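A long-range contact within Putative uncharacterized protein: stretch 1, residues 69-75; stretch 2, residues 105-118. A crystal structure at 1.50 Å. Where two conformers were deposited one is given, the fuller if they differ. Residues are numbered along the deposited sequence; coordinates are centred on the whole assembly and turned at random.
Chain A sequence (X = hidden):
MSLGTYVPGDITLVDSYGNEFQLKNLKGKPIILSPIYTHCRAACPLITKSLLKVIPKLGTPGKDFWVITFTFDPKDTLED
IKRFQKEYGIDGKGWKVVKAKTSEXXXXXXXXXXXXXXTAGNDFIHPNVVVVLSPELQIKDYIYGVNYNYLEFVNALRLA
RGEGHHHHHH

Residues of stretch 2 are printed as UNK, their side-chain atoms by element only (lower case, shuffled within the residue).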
# COMPACT_ATOMS: atom_id res chain seq x y z
N THR A 69 -3.09 -0.85 -3.22
CA THR A 69 -4.08 -0.29 -2.31
C THR A 69 -4.74 -1.47 -1.62
O THR A 69 -5.20 -2.41 -2.27
CB THR A 69 -5.13 0.54 -3.08
OG1 THR A 69 -4.51 1.71 -3.62
CG2 THR A 69 -6.27 0.98 -2.16
N PHE A 70 -4.75 -1.47 -0.29
CA PHE A 70 -5.42 -2.57 0.39
C PHE A 70 -6.39 -2.08 1.44
O PHE A 70 -6.16 -1.05 2.08
CB PHE A 70 -4.42 -3.57 0.98
CG PHE A 70 -3.79 -3.12 2.25
CD1 PHE A 70 -2.63 -2.39 2.21
CD2 PHE A 70 -4.33 -3.49 3.48
CE1 PHE A 70 -2.01 -1.98 3.38
CE2 PHE A 70 -3.72 -3.08 4.66
CZ PHE A 70 -2.56 -2.33 4.61
N THR A 71 -7.49 -2.81 1.59
CA THR A 71 -8.45 -2.46 2.63
C THR A 71 -8.16 -3.12 3.99
O THR A 71 -7.87 -4.30 4.08
CB THR A 71 -9.91 -2.71 2.21
OG1 THR A 71 -10.74 -2.43 3.36
CG2 THR A 71 -10.12 -4.16 1.79
N PHE A 72 -8.23 -2.31 5.03
CA PHE A 72 -8.08 -2.81 6.40
C PHE A 72 -9.38 -3.08 7.13
O PHE A 72 -9.37 -3.47 8.31
CB PHE A 72 -7.14 -1.95 7.24
CG PHE A 72 -7.61 -0.54 7.44
CD1 PHE A 72 -8.54 -0.22 8.43
CD2 PHE A 72 -7.06 0.49 6.67
CE1 PHE A 72 -8.95 1.14 8.64
CE2 PHE A 72 -7.44 1.81 6.86
CZ PHE A 72 -8.38 2.15 7.82
N ASP A 73 -10.50 -2.89 6.43
CA ASP A 73 -11.79 -3.22 7.00
C ASP A 73 -12.09 -4.69 6.71
O ASP A 73 -12.34 -5.03 5.56
CB ASP A 73 -12.87 -2.32 6.41
CG ASP A 73 -14.22 -2.51 7.08
OD1 ASP A 73 -14.41 -3.52 7.80
OD2 ASP A 73 -15.10 -1.65 6.88
N PRO A 74 -12.08 -5.55 7.75
CA PRO A 74 -12.27 -6.98 7.48
C PRO A 74 -13.66 -7.36 6.98
O PRO A 74 -13.85 -8.51 6.59
CB PRO A 74 -11.97 -7.66 8.82
CG PRO A 74 -12.15 -6.63 9.81
CD PRO A 74 -11.89 -5.29 9.18
N LYS A 75 -14.59 -6.41 6.98
CA LYS A 75 -15.93 -6.64 6.43
C LYS A 75 -15.97 -6.41 4.92
O LYS A 75 -16.94 -6.79 4.25
CB LYS A 75 -16.97 -5.77 7.16
CG LYS A 75 -17.10 -6.09 8.66
CD LYS A 75 -18.37 -5.53 9.29
CE LYS A 75 -19.64 -6.16 8.71
NZ LYS A 75 -19.80 -7.59 9.12
N UNK A 105 -4.22 -12.83 7.86
CA UNK A 105 -3.45 -12.13 6.81
C UNK A 105 -3.48 -10.62 7.09
O UNK A 105 -2.45 -9.93 6.97
c UNK A 105 -3.90 -13.86 5.04
c UNK A 105 -4.05 -12.42 5.44
o UNK A 105 -4.95 -14.51 4.85
o UNK A 105 -2.77 -14.37 4.96
N UNK A 106 -4.66 -10.13 7.46
CA UNK A 106 -4.85 -8.72 7.76
C UNK A 106 -4.04 -8.28 8.96
O UNK A 106 -3.31 -7.27 8.86
c UNK A 106 -6.59 -6.92 8.27
c UNK A 106 -6.02 -5.98 7.20
c UNK A 106 -8.07 -6.72 8.44
c UNK A 106 -6.33 -8.40 7.95
N UNK A 107 -4.16 -8.99 10.09
CA UNK A 107 -3.41 -8.73 11.36
C UNK A 107 -1.94 -8.61 11.11
O UNK A 107 -1.25 -7.73 11.62
c UNK A 107 -2.41 -10.01 13.41
c UNK A 107 -1.20 -9.08 15.32
c UNK A 107 -0.32 -10.15 15.36
c UNK A 107 -1.56 -11.11 13.45
c UNK A 107 -0.51 -11.19 14.41
c UNK A 107 -2.22 -9.01 14.36
c UNK A 107 -3.56 -9.91 12.37
N UNK A 108 -1.45 -9.63 10.38
CA UNK A 108 -0.02 -9.80 10.10
C UNK A 108 0.50 -8.61 9.31
O UNK A 108 1.57 -8.07 9.60
c UNK A 108 0.29 -13.60 9.35
c UNK A 108 0.27 -11.09 9.32
c UNK A 108 1.51 -13.93 8.50
c UNK A 108 0.45 -12.34 10.18
n UNK A 108 1.40 -15.31 7.91
N UNK A 109 -0.27 -8.19 8.32
CA UNK A 109 0.11 -7.07 7.49
C UNK A 109 0.13 -5.77 8.29
O UNK A 109 1.13 -5.04 8.27
c UNK A 109 -0.61 -5.85 5.29
c UNK A 109 -1.57 -6.03 4.11
c UNK A 109 0.82 -5.81 4.84
c UNK A 109 -0.84 -6.97 6.30
N UNK A 110 -0.94 -5.49 9.03
CA UNK A 110 -1.02 -4.26 9.84
C UNK A 110 0.01 -4.26 10.97
O UNK A 110 0.60 -3.21 11.29
c UNK A 110 -3.27 -2.86 8.29
c UNK A 110 -4.89 -3.76 10.06
c UNK A 110 -3.53 -3.97 9.34
c UNK A 110 -2.44 -4.09 10.40
N UNK A 111 0.23 -5.42 11.57
CA UNK A 111 1.24 -5.54 12.62
C UNK A 111 2.62 -5.19 12.08
O UNK A 111 3.38 -4.46 12.73
c UNK A 111 1.23 -6.95 13.22
c UNK A 111 2.19 -7.07 14.37
o UNK A 111 3.16 -7.82 14.26
o UNK A 111 1.96 -6.39 15.39
N UNK A 112 2.93 -5.67 10.87
CA UNK A 112 4.26 -5.42 10.31
C UNK A 112 4.50 -3.93 10.11
O UNK A 112 5.62 -3.44 10.33
c UNK A 112 4.44 -6.18 9.01
N UNK A 113 3.47 -3.20 9.70
CA UNK A 113 3.62 -1.78 9.38
C UNK A 113 3.21 -0.84 10.52
O UNK A 113 3.01 0.36 10.30
c UNK A 113 1.38 -1.63 8.11
c UNK A 113 3.53 -2.13 6.84
c UNK A 113 2.90 -1.39 8.03
c UNK A 113 0.59 -0.94 6.98
N UNK A 114 3.03 -1.41 11.71
CA UNK A 114 2.70 -0.66 12.93
C UNK A 114 1.45 0.20 12.76
O UNK A 114 1.38 1.34 13.23
o UNK A 114 4.95 -1.72 14.22
c UNK A 114 5.09 -0.55 13.79
o UNK A 114 6.20 0.01 13.65
c UNK A 114 3.85 0.24 13.39
N UNK A 115 0.46 -0.38 12.10
CA UNK A 115 -0.77 0.32 11.78
C UNK A 115 -1.87 -0.16 12.72
O UNK A 115 -2.08 -1.37 12.84
c UNK A 115 -4.47 2.23 8.73
c UNK A 115 -2.30 0.79 9.78
c UNK A 115 -2.10 1.92 9.00
c UNK A 115 -3.19 2.65 8.49
c UNK A 115 -3.60 0.38 10.05
c UNK A 115 -1.12 0.02 10.32
c UNK A 115 -4.70 1.09 9.53
N UNK A 116 -2.56 0.76 13.39
CA UNK A 116 -3.71 0.37 14.20
C UNK A 116 -4.87 1.33 13.98
O UNK A 116 -4.68 2.55 13.79
n UNK A 116 -1.36 0.57 17.97
c UNK A 116 -2.71 1.14 17.93
c UNK A 116 -3.38 0.19 15.68
c UNK A 116 -3.13 1.45 16.48
c UNK A 116 -0.23 1.26 17.83
n UNK A 116 0.95 0.63 17.87
n UNK A 116 -0.26 2.57 17.63
N UNK A 117 -6.07 0.76 13.98
CA UNK A 117 -7.27 1.56 13.80
C UNK A 117 -8.22 1.31 14.95
O UNK A 117 -8.05 0.34 15.70
c UNK A 117 -8.01 -2.37 11.43
c UNK A 117 -7.90 1.32 12.42
c UNK A 117 -9.73 -0.43 12.39
c UNK A 117 -10.20 -1.72 12.13
c UNK A 117 -7.54 -1.08 11.69
c UNK A 117 -8.39 -0.10 12.18
c UNK A 117 -9.33 -2.69 11.66
N UNK A 118 -9.22 2.18 15.09
CA UNK A 118 -10.19 2.11 16.17
C UNK A 118 -11.53 2.65 15.69
O UNK A 118 -11.57 3.43 14.74
c UNK A 118 -9.01 4.25 17.02
s UNK A 118 -7.61 4.63 18.09
c UNK A 118 -8.23 4.07 19.66
c UNK A 118 -9.68 2.93 17.37

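Position 105 has two side-chain carbons, the second carrying two oxygens, and is out of reach of stretch 1: a carboxylate attached directly to CB, Asp 105. Both its oxygens are hydrogen-bonded elsewhere in the structure.

Position 106 has four carbons, forked at the second. Its CA lies 6.9 Å from CA of Phe 72, the nearest such pair, and CB points toward stretch 1. One fork tip approaches the backbone O of Phe 72 and lies near CB of Pro 74, the other near CB of Phe 72. This is Leu 106, with CD2 3.5 Å from Phe 72 O and 4.0 Å from Pro 74 CB, and CD1 4.2 Å from Phe 72 CB.

Position 107 carries one carbon and a six-carbon ring with no oxygen, out of reach of stretch 1: Phe 107. Position 108 is four carbons in a row ending in nitrogen, also out of reach: Lys 108.

Position 109 repeats the four-carbon fork at the second carbon, and one tip sits over a face of the Phe 70 ring. It is Leu 109; CD2 lies 3.7 Å from the ring centroid of Phe 70 and 13° off the normal, a CH-pi contact.

Position 110 has the same fork. Its CB points sideways, yet the end of the side chain comes nearer and touches both phenylalanines of stretch 1. In Leu 110, CD2 is 3.7 Å from Phe 70 CE2, at the ring edge, and CD1 is 4.0 Å from Phe 72 CB.

Position 111 has two carbons and two terminal oxygens, exposed and out of reach: Asp 111. Position 112 has a single carbon, out of reach of stretch 1, hence Ala 112.

Position 113 has four carbons forked at the first, one arm two carbons long, and the end of that longer arm touches the Phe 70 ring edge. This is Ile 113, with CD1 4.2 Å from Phe 70 CZ. It is also the first residue to leave helical phi/psi.

Position 114 is again two carbons with two oxygens, at phi/psi 55/41 and out of reach of stretch 1: Asp 114. Position 115 has one carbon and a six-carbon ring, whose far tip lies over one face of the Phe 72 ring. It is Phe 115, with CZ 3.5 Å from Phe 72 CE2; the ring planes meet obliquely at 53°. Its N donates to Leu 110 O at 2.9 Å, tying the turn to the helix.

Position 116 has three carbons, a nitrogen, and a carbon bearing two more nitrogens, out of reach of stretch 1: Arg 116. Position 117 is another six-carbon ring on one carbon; it presents a face to Phe 72 CD1, and its tip nears the backbone O of Phe 72. This is Phe 117, with CZ 3.4 Å from Phe 72 O and CD1 3.5 Å from Phe 72 CD1, the planes at 41°. Position 118 is unbranched, two carbons, sulfur, carbon, out of reach of stretch 1: Met 118.

The contact buries 429 Å² without a hydrogen bond across it. Phe 70 and Phe 72 both point toward stretch 2: Phe 70 meets the helix leucines and Ile 113, whereas the Phe 72 ring packs against Phe 115 and Phe 117. Apolar packing therefore joins the strand and the residue just after it to the helix and the loop that follows it.

Stretch 2 (105-118) DLFKLLDAIDFRFM
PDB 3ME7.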